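Local coordinates for protein putative cell surface hydrolase (PDB 3LP5) that has no known substrate but, as a putative cell-surface member of the alpha/beta-hydrolase fold, probably hydrolyses an ester, amide or similar bond, at residues 193-196 and 197-201; 110-113 and 114-118; 238-241 and 242-246; 149-152 and 153-157; 224-227 and 228-232. One frame throughout, in Å; residues are numbered along the deposited sequence.

Contact 1 of 5, residues 193-196 and 197-201; sequences YIFQ and DQVKH
The edge of the Phe195 ring meets Val199 where helix 191-195 runs out into the loop leading to strand 201-206. Val199 CG1 lies near the ring plane, 4.1 Å from Phe195 CD1, and the two side chains approach at a slant. Ile194 CG2 sits over the centre of one ring face, so neighbours along the chain meet the phenyl group from above and at its rim. The same residue holds the backbone turn. Phe195 O accepts from Gln198 N at 2.9 Å, the donor standing 43° out of the carbonyl plane, and a weak bond from Val199 N at 3.3 Å is added to it. This is the tight side: Ile194 and Phe195 are buried against Thr113 of helix 107-118, and Val168 of strand 167-172 touches both Phe195 and Val199. The loose side belongs to Gln196 and Asp197, whose side chains are exposed. Asp197 takes up left-handed backbone angles (phi 63°, psi 8°), which turn the chain at the helix end. Gln198 is partly exposed: its CG lies 3.3 Å from Ile194 O, and the bend at chi2 then leads the amide away. Ile194 O is buried without a polar partner, whereas the next carbonyl takes one good bond and one weak one. Polar bonding at this helix end is therefore concentrated on Phe195 O, and apolar contact secures the inner face.

Contact 2 of 5, residues 110-113 and 114-118; sequences LIWT and LFLER
Leu110 O, Ile111 O, Trp112 O and Thr113 O accept from the amides of Leu114, Phe115, Leu116 and Glu117, an unbroken i to i+4 ladder of 2.9 to 3.0 Å in helix 107-118. On one flank the Trp112 indole and the Phe115 ring run side by side, pointing the same way, with Trp112 CZ3 3.6 Å from Phe115 CD2. Their planes stand 81° apart and the rings meet obliquely. Leu116 reaches the same indole, its CD2 4.1 Å from Trp112 CE3. With chi1 at -61°, Leu116 CG swings back beside its own backbone N and comes within 3.1 Å of Trp112 O. On another flank Thr113 CG2 lies 3.9 Å from Glu117 OE2, while Thr113 OG1 is hydrogen-bonded to Gly109 O one turn earlier. Every residue that touches is buried. The helix is the crossover of a beta-alpha-beta unit between strands 99-105 and 127-134, and its first turn belongs to what is probably the nucleophile elbow, whose residues Trp112 touches. Ile111 and Phe115 face helix 74-92, Leu114 packs on helix 150-157, and Thr113 reaches helix 191-195.

Contact 3 of 5, residues 238-241 and 242-246; sequences DKVR and QKNAQ
Gln242 lays its CG over one face of the Arg241 guanidinium, 4.0 Å from Arg241 NH1, with the amide and guanidinium planes 63° apart. Asp238 O lies 4.1 Å above a guanidinium face, offset toward the rim. At the edge, and in the guanidinium plane, Arg241 NH2 forms a salt bridge to Asp238 OD2 at 2.8 Å, although it meets the carboxylate from above, 37° out of that group's plane. The bend of the arginine at chi3 (42°) carries the charged end back toward Asp238, one turn earlier. Gln242 is otherwise extended alongside Lys239, and its OE1 comes within 3.2 Å of Lys239 CE, a carbon next to the ammonium group. Below these side chains, i to i+4 backbone bonds run from Gln242 N to Asp238 O through Ala245 N to Arg241 O. On the buried flank Asn244 lies beside Val240, with ND2 4.0 Å from Val240 CG1. Both ends of its amide are bonded: ND2 donates to Ser225 OG and Gln229 OE1 of helix 217-231, and OD1 accepts from Arg247 NE. A leucine in place of Asn244 would probably leave Ser225 and Gln229 without their shared donor and Arg247 NE without its acceptor, weakening the hold of this helix on helix 217-231. The chemistry thus divides helix 238-245 in two: an exposed salt bridge, with Gln242 laid against it, marks the outer side, while one buried amide joins the inner side to the preceding helix.

Contact 4 of 5, residues 149-152 and 153-157; sequences TSMF and KELYR
Phe152 and Tyr156, one turn apart, lie side by side and point the same way, but their rings are slid so far that they barely overlap. The planes are 24° apart and the centroids 5.4 Å. What lies over one face of Phe152 is instead Tyr156 CB, in a CH-pi contact 4.1 Å from the ring centroid, while Phe152 CZ approaches Tyr156 CD1 at 3.7 Å. Both side chains carry CG anti to the backbone N (chi1 175° and -174°), which sends the two rings off the helix in one direction. On another side Met151 slants across Glu154 and Leu155; its chain folds at chi2 and chi3, bringing CE to 3.5 Å from Glu154 OE1 and near Leu155 CG. Thr149 is the N-cap: its OG1 accepts from Phe152 N at 3.2 Å and is also hydrogen-bonded to Asn139 OD1. Lys153 N bonds to Thr149 O at 2.9 Å, starting the regular ladder. Helix 150-157 lies in the connection from strand 127-134 to strand 167-172. Its aromatic side packs on Tyr193 and Ile194 of helix 191-195, Leu155 settles against Thr113, Leu114 and Glu117 of helix 107-118, and Met151 meets helix 74-92.

Contact 5 of 5, residues 224-227 and 228-232; sequences VSLI and RQYLL
The Tyr230 ring carries Gln229 CG over one face, 3.7 Å above the plane and offset toward the rim, and receives Leu226 CD2 at its edge, in plane, 3.9 Å from Tyr230 CE2. Leu226 O also lies near that plane. Leu226 and Tyr230 run side by side, with Tyr230 CG beside its backbone N (chi1 -70°), a setting that leans the ring back along the preceding turn. Ile227 and Leu231 form a second such pair: Ile227 CG2 reaches Leu231 CB at 4.1 Å and touches Leu232 as well. The backbone changes character here. Tyr230 N still bonds to Leu226 O at 2.8 Å in the usual i to i+4 manner, but Ile227 O accepts both Leu231 N at 2.8 Å and Leu232 N at 2.9 Å, the second of these closing a wider pi-type turn. Its i+5 bond is the straighter, at 164° against 131°. A serine in place of Tyr230 lacks the ring and would probably open a gap beside Leu226 CD2 and leave Tyr169 without this aromatic neighbour. Ile227 and Leu231 press on Leu103 of strand 99-105, while Arg228, on another side, forms a salt bridge with Glu234. Ser225 and Gln229 bond to Asn244 of helix 238-245. Apolar Ile227 and Leu231 thus meet the sheet, polar Ser225, Gln229 and Arg228 bond to later parts of the chain, and one carbonyl accepts two N-H groups at the pi-type turn.

Contact 2 is wholly buried and contact 3 mostly exposed; contacts 1, 4 and 5 fall between. Contacts 1, 2 and 4 form one cluster, in which Ile194 of contact 1 packs on both Thr113 of contact 2 and Phe152 of contact 4; a long, weak ion pair, Arg118 to Glu154, also joins contacts 2 and 4. Contacts 3 and 5 make a separate pair through polar bonds between consecutive helices, their centres about 12 Å apart. Chemistry follows place: aromatic and aliphatic groups dominate in contact 2, a salt bridge and amides in contact 3. Helix boundaries differ too: contact 4 has a capped start, contact 5 gives one carbonyl two donors, and contact 1 does so only with a weak second bond.

Contact 1 of 5, residues 193-196 and 197-201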
# COMPACT_ATOMS: atom_id res chain seq x y z
N TYR A 193 9.33 12.86 3.78
CA TYR A 193 9.39 13.52 5.10
C TYR A 193 8.85 12.67 6.24
O TYR A 193 9.27 12.82 7.39
CB TYR A 193 8.64 14.89 5.10
CG TYR A 193 9.04 15.78 3.96
CD1 TYR A 193 10.38 16.11 3.76
CD2 TYR A 193 8.09 16.24 3.05
CE1 TYR A 193 10.76 16.90 2.69
CE2 TYR A 193 8.46 17.05 1.99
CZ TYR A 193 9.80 17.36 1.82
OH TYR A 193 10.20 18.15 0.75
N ILE A 194 7.92 11.80 5.92
CA ILE A 194 7.37 10.85 6.87
C ILE A 194 8.38 9.72 7.11
O ILE A 194 8.71 9.38 8.25
CB ILE A 194 6.05 10.32 6.36
CG1 ILE A 194 4.99 11.44 6.46
CG2 ILE A 194 5.50 9.19 7.31
CD1 ILE A 194 3.93 11.36 5.36
N PHE A 195 8.94 9.17 6.05
CA PHE A 195 9.66 7.90 6.16
C PHE A 195 11.16 8.00 6.40
O PHE A 195 11.67 7.19 7.14
CB PHE A 195 9.36 7.02 4.95
CG PHE A 195 7.93 6.55 4.91
CD1 PHE A 195 7.44 5.70 5.89
CD2 PHE A 195 7.07 6.98 3.92
CE1 PHE A 195 6.11 5.25 5.85
CE2 PHE A 195 5.74 6.53 3.88
CZ PHE A 195 5.28 5.66 4.86
N GLN A 196 11.86 9.00 5.82
CA GLN A 196 13.32 8.94 5.81
C GLN A 196 13.77 9.10 7.28
O GLN A 196 13.27 9.95 8.03
CB GLN A 196 13.99 10.06 4.95
CG GLN A 196 13.73 10.00 3.45
CD GLN A 196 14.45 11.14 2.62
OE1 GLN A 196 14.30 12.43 2.85
NE2 GLN A 196 15.20 10.66 1.64
N ASP A 197 14.71 8.26 7.68
CA ASP A 197 15.15 8.27 9.10
C ASP A 197 14.10 7.88 10.16
O ASP A 197 14.37 8.00 11.35
CB ASP A 197 15.88 9.56 9.46
CG ASP A 197 17.36 9.55 8.93
OD1 ASP A 197 17.65 8.89 7.91
OD2 ASP A 197 18.26 10.17 9.55
N GLN A 198 12.93 7.43 9.74
CA GLN A 198 11.99 6.79 10.67
C GLN A 198 11.94 5.31 10.46
O GLN A 198 11.46 4.62 11.35
CB GLN A 198 10.55 7.34 10.57
CG GLN A 198 10.41 8.75 11.05
CD GLN A 198 10.98 8.97 12.50
OE1 GLN A 198 10.84 8.13 13.38
NE2 GLN A 198 11.62 10.11 12.70
N VAL A 199 12.40 4.81 9.30
CA VAL A 199 12.36 3.39 8.98
C VAL A 199 13.77 2.96 8.52
O VAL A 199 14.59 3.79 8.16
CB VAL A 199 11.24 3.04 7.93
CG1 VAL A 199 9.83 3.53 8.41
CG2 VAL A 199 11.55 3.63 6.55
N LYS A 200 14.06 1.66 8.54
CA LYS A 200 15.35 1.10 8.12
C LYS A 200 15.78 1.51 6.68
O LYS A 200 16.92 1.93 6.46
CB LYS A 200 15.27 -0.45 8.22
CG LYS A 200 16.61 -1.16 8.32
CD LYS A 200 16.61 -2.56 7.67
CE LYS A 200 15.90 -3.66 8.48
NZ LYS A 200 15.93 -3.41 9.96
N HIS A 201 14.88 1.38 5.69
CA HIS A 201 15.20 1.79 4.32
C HIS A 201 13.98 2.39 3.70
O HIS A 201 12.84 1.85 3.89
CB HIS A 201 15.57 0.63 3.38
CG HIS A 201 16.67 -0.26 3.87
ND1 HIS A 201 18.00 0.13 3.89
CD2 HIS A 201 16.65 -1.55 4.29
CE1 HIS A 201 18.74 -0.87 4.34
NE2 HIS A 201 17.95 -1.90 4.59

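Contact 2 of 5, residues 110-113 and 114-118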
# COMPACT_ATOMS: atom_id res chain seq x y z
N LEU A 110 -1.78 5.93 2.39
CA LEU A 110 -2.04 6.79 3.55
C LEU A 110 -2.76 6.05 4.68
O LEU A 110 -2.43 6.20 5.91
CB LEU A 110 -2.92 8.01 3.14
CG LEU A 110 -2.59 8.73 1.84
CD1 LEU A 110 -3.36 10.10 1.75
CD2 LEU A 110 -1.08 8.94 1.76
N ILE A 111 -3.79 5.31 4.30
CA ILE A 111 -4.48 4.43 5.28
C ILE A 111 -3.50 3.50 6.00
O ILE A 111 -3.44 3.48 7.26
CB ILE A 111 -5.62 3.68 4.64
CG1 ILE A 111 -6.61 4.68 4.05
CG2 ILE A 111 -6.30 2.71 5.71
CD1 ILE A 111 -7.59 4.09 2.94
N TRP A 112 -2.67 2.79 5.23
CA TRP A 112 -1.61 1.93 5.82
C TRP A 112 -0.71 2.76 6.70
O TRP A 112 -0.39 2.34 7.81
CB TRP A 112 -0.68 1.22 4.78
CG TRP A 112 -1.10 -0.10 4.42
CD1 TRP A 112 -1.52 -0.52 3.15
CD2 TRP A 112 -1.29 -1.22 5.30
NE1 TRP A 112 -1.87 -1.86 3.21
CE2 TRP A 112 -1.79 -2.29 4.51
CE3 TRP A 112 -1.03 -1.44 6.67
CZ2 TRP A 112 -2.05 -3.57 5.05
CZ3 TRP A 112 -1.31 -2.73 7.22
CH2 TRP A 112 -1.82 -3.76 6.40
N THR A 113 -0.32 3.96 6.24
CA THR A 113 0.68 4.67 7.05
C THR A 113 0.15 5.05 8.42
O THR A 113 0.86 5.02 9.43
CB THR A 113 1.18 6.00 6.33
OG1 THR A 113 1.77 5.64 5.07
CG2 THR A 113 2.24 6.68 7.15
N LEU A 114 -1.08 5.56 8.44
CA LEU A 114 -1.68 6.03 9.64
C LEU A 114 -1.88 4.80 10.58
O LEU A 114 -1.58 4.86 11.77
CB LEU A 114 -2.99 6.78 9.30
CG LEU A 114 -3.65 7.51 10.47
CD1 LEU A 114 -2.72 8.55 11.07
CD2 LEU A 114 -4.99 8.16 10.03
N PHE A 115 -2.38 3.70 10.04
CA PHE A 115 -2.52 2.46 10.82
C PHE A 115 -1.16 2.06 11.44
O PHE A 115 -1.12 1.73 12.63
CB PHE A 115 -3.03 1.33 9.93
CG PHE A 115 -2.89 -0.04 10.54
CD1 PHE A 115 -3.85 -0.51 11.42
CD2 PHE A 115 -1.78 -0.81 10.26
CE1 PHE A 115 -3.70 -1.77 12.03
CE2 PHE A 115 -1.61 -2.06 10.90
CZ PHE A 115 -2.57 -2.52 11.76
N LEU A 116 -0.06 2.15 10.64
CA LEU A 116 1.23 1.69 11.15
C LEU A 116 1.76 2.60 12.25
O LEU A 116 2.38 2.13 13.21
CB LEU A 116 2.26 1.52 10.07
CG LEU A 116 1.87 0.50 9.00
CD1 LEU A 116 2.85 0.69 7.87
CD2 LEU A 116 1.89 -0.99 9.54
N GLU A 117 1.48 3.90 12.13
CA GLU A 117 1.98 4.90 13.09
C GLU A 117 1.22 4.80 14.42
O GLU A 117 1.83 5.00 15.46
CB GLU A 117 1.75 6.34 12.60
CG GLU A 117 2.60 6.70 11.44
CD GLU A 117 2.29 8.07 10.90
OE1 GLU A 117 1.17 8.53 11.05
OE2 GLU A 117 3.18 8.72 10.35
N ARG A 118 -0.10 4.53 14.35
CA ARG A 118 -0.99 4.64 15.52
C ARG A 118 -1.56 3.33 16.08
O ARG A 118 -1.77 3.22 17.31
CB ARG A 118 -2.14 5.59 15.19
CG ARG A 118 -1.65 6.97 14.77
CD ARG A 118 -2.79 7.94 14.79
NE ARG A 118 -2.94 8.48 16.15
CZ ARG A 118 -3.81 9.43 16.49
NH1 ARG A 118 -4.62 9.91 15.55
NH2 ARG A 118 -3.85 9.90 17.75

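Contact 3 of 5, residues 238-241 and 242-246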
# COMPACT_ATOMS: atom_id res chain seq x y z
N ASP A 238 17.64 -11.52 -14.97
CA ASP A 238 18.71 -10.52 -14.71
C ASP A 238 18.46 -9.14 -15.35
O ASP A 238 18.75 -8.10 -14.74
CB ASP A 238 20.12 -11.05 -15.12
CG ASP A 238 20.63 -12.19 -14.21
OD1 ASP A 238 21.17 -13.19 -14.74
OD2 ASP A 238 20.49 -12.10 -12.97
N LYS A 239 17.92 -9.15 -16.56
CA LYS A 239 17.70 -7.93 -17.31
C LYS A 239 16.50 -7.17 -16.74
O LYS A 239 16.44 -5.95 -16.76
CB LYS A 239 17.45 -8.22 -18.80
CG LYS A 239 18.70 -8.64 -19.62
CD LYS A 239 19.92 -7.77 -19.36
CE LYS A 239 21.06 -8.55 -18.63
NZ LYS A 239 21.63 -9.68 -19.45
N VAL A 240 15.52 -7.92 -16.26
CA VAL A 240 14.36 -7.30 -15.59
C VAL A 240 14.78 -6.61 -14.26
O VAL A 240 14.40 -5.46 -14.00
CB VAL A 240 13.24 -8.33 -15.44
CG1 VAL A 240 12.08 -7.84 -14.54
CG2 VAL A 240 12.73 -8.67 -16.84
N ARG A 241 15.57 -7.31 -13.47
CA ARG A 241 16.05 -6.81 -12.20
C ARG A 241 16.84 -5.56 -12.42
O ARG A 241 16.63 -4.56 -11.76
CB ARG A 241 16.94 -7.84 -11.49
CG ARG A 241 17.62 -7.26 -10.22
CD ARG A 241 18.47 -8.27 -9.47
NE ARG A 241 19.27 -9.10 -10.37
CZ ARG A 241 20.51 -8.82 -10.80
NH1 ARG A 241 21.15 -7.71 -10.42
NH2 ARG A 241 21.11 -9.67 -11.64
N GLN A 242 17.75 -5.61 -13.39
CA GLN A 242 18.65 -4.46 -13.64
C GLN A 242 17.88 -3.22 -14.09
O GLN A 242 18.14 -2.14 -13.60
CB GLN A 242 19.77 -4.85 -14.63
CG GLN A 242 20.71 -5.85 -13.93
CD GLN A 242 21.74 -6.54 -14.84
OE1 GLN A 242 21.53 -6.75 -16.03
NE2 GLN A 242 22.87 -6.90 -14.24
N LYS A 243 16.89 -3.42 -14.97
CA LYS A 243 16.05 -2.37 -15.47
C LYS A 243 15.17 -1.78 -14.34
O LYS A 243 14.97 -0.56 -14.30
CB LYS A 243 15.19 -2.93 -16.62
CG LYS A 243 14.11 -1.98 -17.22
CD LYS A 243 13.65 -2.46 -18.63
CE LYS A 243 12.60 -3.61 -18.63
NZ LYS A 243 11.57 -3.47 -19.75
N ASN A 244 14.61 -2.62 -13.48
CA ASN A 244 13.78 -2.12 -12.35
C ASN A 244 14.64 -1.32 -11.39
O ASN A 244 14.23 -0.22 -10.93
CB ASN A 244 13.07 -3.26 -11.61
CG ASN A 244 11.81 -3.75 -12.34
OD1 ASN A 244 11.29 -3.09 -13.22
ND2 ASN A 244 11.31 -4.92 -11.95
N ALA A 245 15.86 -1.83 -11.15
CA ALA A 245 16.89 -1.14 -10.34
C ALA A 245 17.13 0.29 -10.82
O ALA A 245 17.31 1.20 -10.02
CB ALA A 245 18.25 -1.93 -10.33
N GLN A 246 17.04 0.51 -12.12
CA GLN A 246 17.31 1.81 -12.67
C GLN A 246 16.12 2.74 -12.58
O GLN A 246 16.29 3.95 -12.83
CB GLN A 246 17.76 1.72 -14.12
CG GLN A 246 19.12 1.07 -14.33
CD GLN A 246 19.35 0.88 -15.83
OE1 GLN A 246 18.44 0.46 -16.56
NE2 GLN A 246 20.55 1.23 -16.30

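Contact 4 of 5, residues 149-152 and 153-157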
# COMPACT_ATOMS: atom_id res chain seq x y z
N THR A 149 -0.82 20.21 4.23
CA THR A 149 -2.22 19.92 4.47
C THR A 149 -2.41 19.31 5.87
O THR A 149 -1.47 18.82 6.54
CB THR A 149 -2.82 18.97 3.40
OG1 THR A 149 -2.10 17.73 3.41
CG2 THR A 149 -2.76 19.61 2.02
N SER A 150 -3.66 19.36 6.31
CA SER A 150 -4.07 18.80 7.58
C SER A 150 -3.75 17.28 7.59
O SER A 150 -3.27 16.77 8.61
CB SER A 150 -5.58 19.03 7.76
OG SER A 150 -5.89 18.74 9.10
N MET A 151 -4.04 16.60 6.48
CA MET A 151 -3.68 15.19 6.29
C MET A 151 -2.20 14.97 6.53
O MET A 151 -1.83 14.15 7.36
CB MET A 151 -4.09 14.65 4.88
CG MET A 151 -3.76 13.14 4.60
SD MET A 151 -5.01 12.06 5.38
CE MET A 151 -4.40 11.77 7.02
N PHE A 152 -1.35 15.70 5.83
CA PHE A 152 0.07 15.47 6.01
C PHE A 152 0.50 15.81 7.46
O PHE A 152 1.34 15.14 8.03
CB PHE A 152 0.87 16.38 5.08
CG PHE A 152 2.37 16.28 5.31
CD1 PHE A 152 3.07 15.15 4.90
CD2 PHE A 152 3.04 17.28 6.00
CE1 PHE A 152 4.45 15.04 5.11
CE2 PHE A 152 4.41 17.17 6.24
CZ PHE A 152 5.12 16.02 5.78
N LYS A 153 -0.09 16.83 8.06
CA LYS A 153 0.25 17.24 9.46
C LYS A 153 0.03 16.06 10.39
O LYS A 153 0.86 15.82 11.27
CB LYS A 153 -0.59 18.45 9.90
CG LYS A 153 -0.05 19.78 9.26
CD LYS A 153 -0.87 21.01 9.76
CE LYS A 153 -0.62 22.25 8.89
NZ LYS A 153 -1.50 23.40 9.34
N GLU A 154 -1.03 15.29 10.17
CA GLU A 154 -1.32 14.17 11.03
C GLU A 154 -0.35 13.03 10.75
O GLU A 154 0.20 12.48 11.67
CB GLU A 154 -2.79 13.71 10.87
CG GLU A 154 -3.13 12.49 11.78
CD GLU A 154 -4.52 11.89 11.58
OE1 GLU A 154 -5.15 11.98 10.48
OE2 GLU A 154 -4.97 11.23 12.51
N LEU A 155 -0.09 12.68 9.49
CA LEU A 155 0.93 11.64 9.19
C LEU A 155 2.33 12.03 9.67
O LEU A 155 3.09 11.15 10.08
CB LEU A 155 1.02 11.33 7.71
CG LEU A 155 -0.31 10.92 7.08
CD1 LEU A 155 -0.22 10.85 5.55
CD2 LEU A 155 -0.63 9.48 7.60
N TYR A 156 2.66 13.32 9.64
CA TYR A 156 4.04 13.69 10.02
C TYR A 156 4.12 13.69 11.53
O TYR A 156 5.09 13.22 12.13
CB TYR A 156 4.31 15.10 9.50
CG TYR A 156 5.71 15.59 9.68
CD1 TYR A 156 6.76 15.03 8.95
CD2 TYR A 156 5.99 16.64 10.56
CE1 TYR A 156 8.10 15.51 9.09
CE2 TYR A 156 7.33 17.14 10.72
CZ TYR A 156 8.38 16.54 9.99
OH TYR A 156 9.69 17.03 10.15
N ARG A 157 3.05 14.13 12.17
CA ARG A 157 3.05 14.20 13.64
C ARG A 157 3.24 12.83 14.29
O ARG A 157 3.82 12.73 15.38
CB ARG A 157 1.74 14.81 14.16
CG ARG A 157 1.81 15.08 15.69
CD ARG A 157 0.42 15.20 16.37
NE ARG A 157 0.38 14.70 17.79
CZ ARG A 157 1.40 14.57 18.68
NH1 ARG A 157 2.67 14.90 18.40
NH2 ARG A 157 1.13 14.09 19.90

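Contact 5 of 5, residues 224-227 and 228-232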
# COMPACT_ATOMS: atom_id res chain seq x y z
N VAL A 224 3.50 -4.33 -11.58
CA VAL A 224 3.47 -5.78 -11.15
C VAL A 224 4.91 -6.30 -11.11
O VAL A 224 5.27 -7.02 -10.18
CB VAL A 224 2.61 -6.62 -12.13
CG1 VAL A 224 2.82 -8.16 -11.94
CG2 VAL A 224 1.14 -6.26 -11.88
N SER A 225 5.76 -5.86 -12.05
CA SER A 225 7.13 -6.32 -12.05
C SER A 225 7.83 -5.84 -10.72
O SER A 225 8.55 -6.59 -10.10
CB SER A 225 7.90 -5.78 -13.24
OG SER A 225 9.25 -6.25 -13.22
N LEU A 226 7.53 -4.63 -10.27
CA LEU A 226 8.19 -4.05 -9.09
C LEU A 226 7.67 -4.67 -7.82
O LEU A 226 8.40 -4.80 -6.82
CB LEU A 226 8.00 -2.53 -9.05
CG LEU A 226 8.71 -1.78 -10.20
CD1 LEU A 226 8.19 -0.36 -10.22
CD2 LEU A 226 10.24 -1.79 -10.09
N ILE A 227 6.38 -4.97 -7.82
CA ILE A 227 5.78 -5.57 -6.65
C ILE A 227 6.46 -6.92 -6.47
O ILE A 227 6.95 -7.23 -5.36
CB ILE A 227 4.25 -5.78 -6.76
CG1 ILE A 227 3.49 -4.45 -6.68
CG2 ILE A 227 3.75 -6.80 -5.74
CD1 ILE A 227 2.02 -4.57 -7.17
N ARG A 228 6.55 -7.67 -7.55
CA ARG A 228 7.28 -8.98 -7.49
C ARG A 228 8.75 -8.87 -7.02
O ARG A 228 9.18 -9.60 -6.12
CB ARG A 228 7.19 -9.68 -8.82
CG ARG A 228 5.80 -10.20 -9.09
CD ARG A 228 5.72 -10.84 -10.48
NE ARG A 228 6.66 -11.97 -10.57
CZ ARG A 228 7.21 -12.41 -11.69
NH1 ARG A 228 6.92 -11.84 -12.86
NH2 ARG A 228 8.01 -13.47 -11.66
N GLN A 229 9.53 -7.98 -7.61
CA GLN A 229 10.92 -7.79 -7.26
C GLN A 229 11.15 -7.25 -5.83
O GLN A 229 12.05 -7.71 -5.16
CB GLN A 229 11.59 -6.87 -8.28
CG GLN A 229 13.04 -6.50 -7.93
CD GLN A 229 13.81 -6.06 -9.13
OE1 GLN A 229 13.40 -6.31 -10.27
NE2 GLN A 229 14.92 -5.40 -8.90
N TYR A 230 10.38 -6.26 -5.40
CA TYR A 230 10.71 -5.55 -4.15
C TYR A 230 9.75 -5.91 -3.03
O TYR A 230 10.18 -6.04 -1.90
CB TYR A 230 10.72 -4.01 -4.35
CG TYR A 230 11.90 -3.55 -5.21
CD1 TYR A 230 13.21 -3.54 -4.70
CD2 TYR A 230 11.71 -3.16 -6.53
CE1 TYR A 230 14.28 -3.15 -5.51
CE2 TYR A 230 12.76 -2.77 -7.34
CZ TYR A 230 14.04 -2.75 -6.83
OH TYR A 230 15.07 -2.34 -7.64
N LEU A 231 8.47 -6.07 -3.31
CA LEU A 231 7.52 -6.36 -2.20
C LEU A 231 7.56 -7.84 -1.87
O LEU A 231 7.64 -8.22 -0.68
CB LEU A 231 6.07 -5.93 -2.48
CG LEU A 231 5.16 -6.05 -1.22
CD1 LEU A 231 5.62 -5.16 -0.04
CD2 LEU A 231 3.72 -5.79 -1.52
N LEU A 232 7.49 -8.67 -2.91
CA LEU A 232 7.52 -10.13 -2.74
C LEU A 232 8.93 -10.69 -2.69
O LEU A 232 9.12 -11.84 -2.34
CB LEU A 232 6.73 -10.82 -3.87
CG LEU A 232 5.26 -10.39 -3.96
CD1 LEU A 232 4.49 -11.11 -5.12
CD2 LEU A 232 4.52 -10.58 -2.66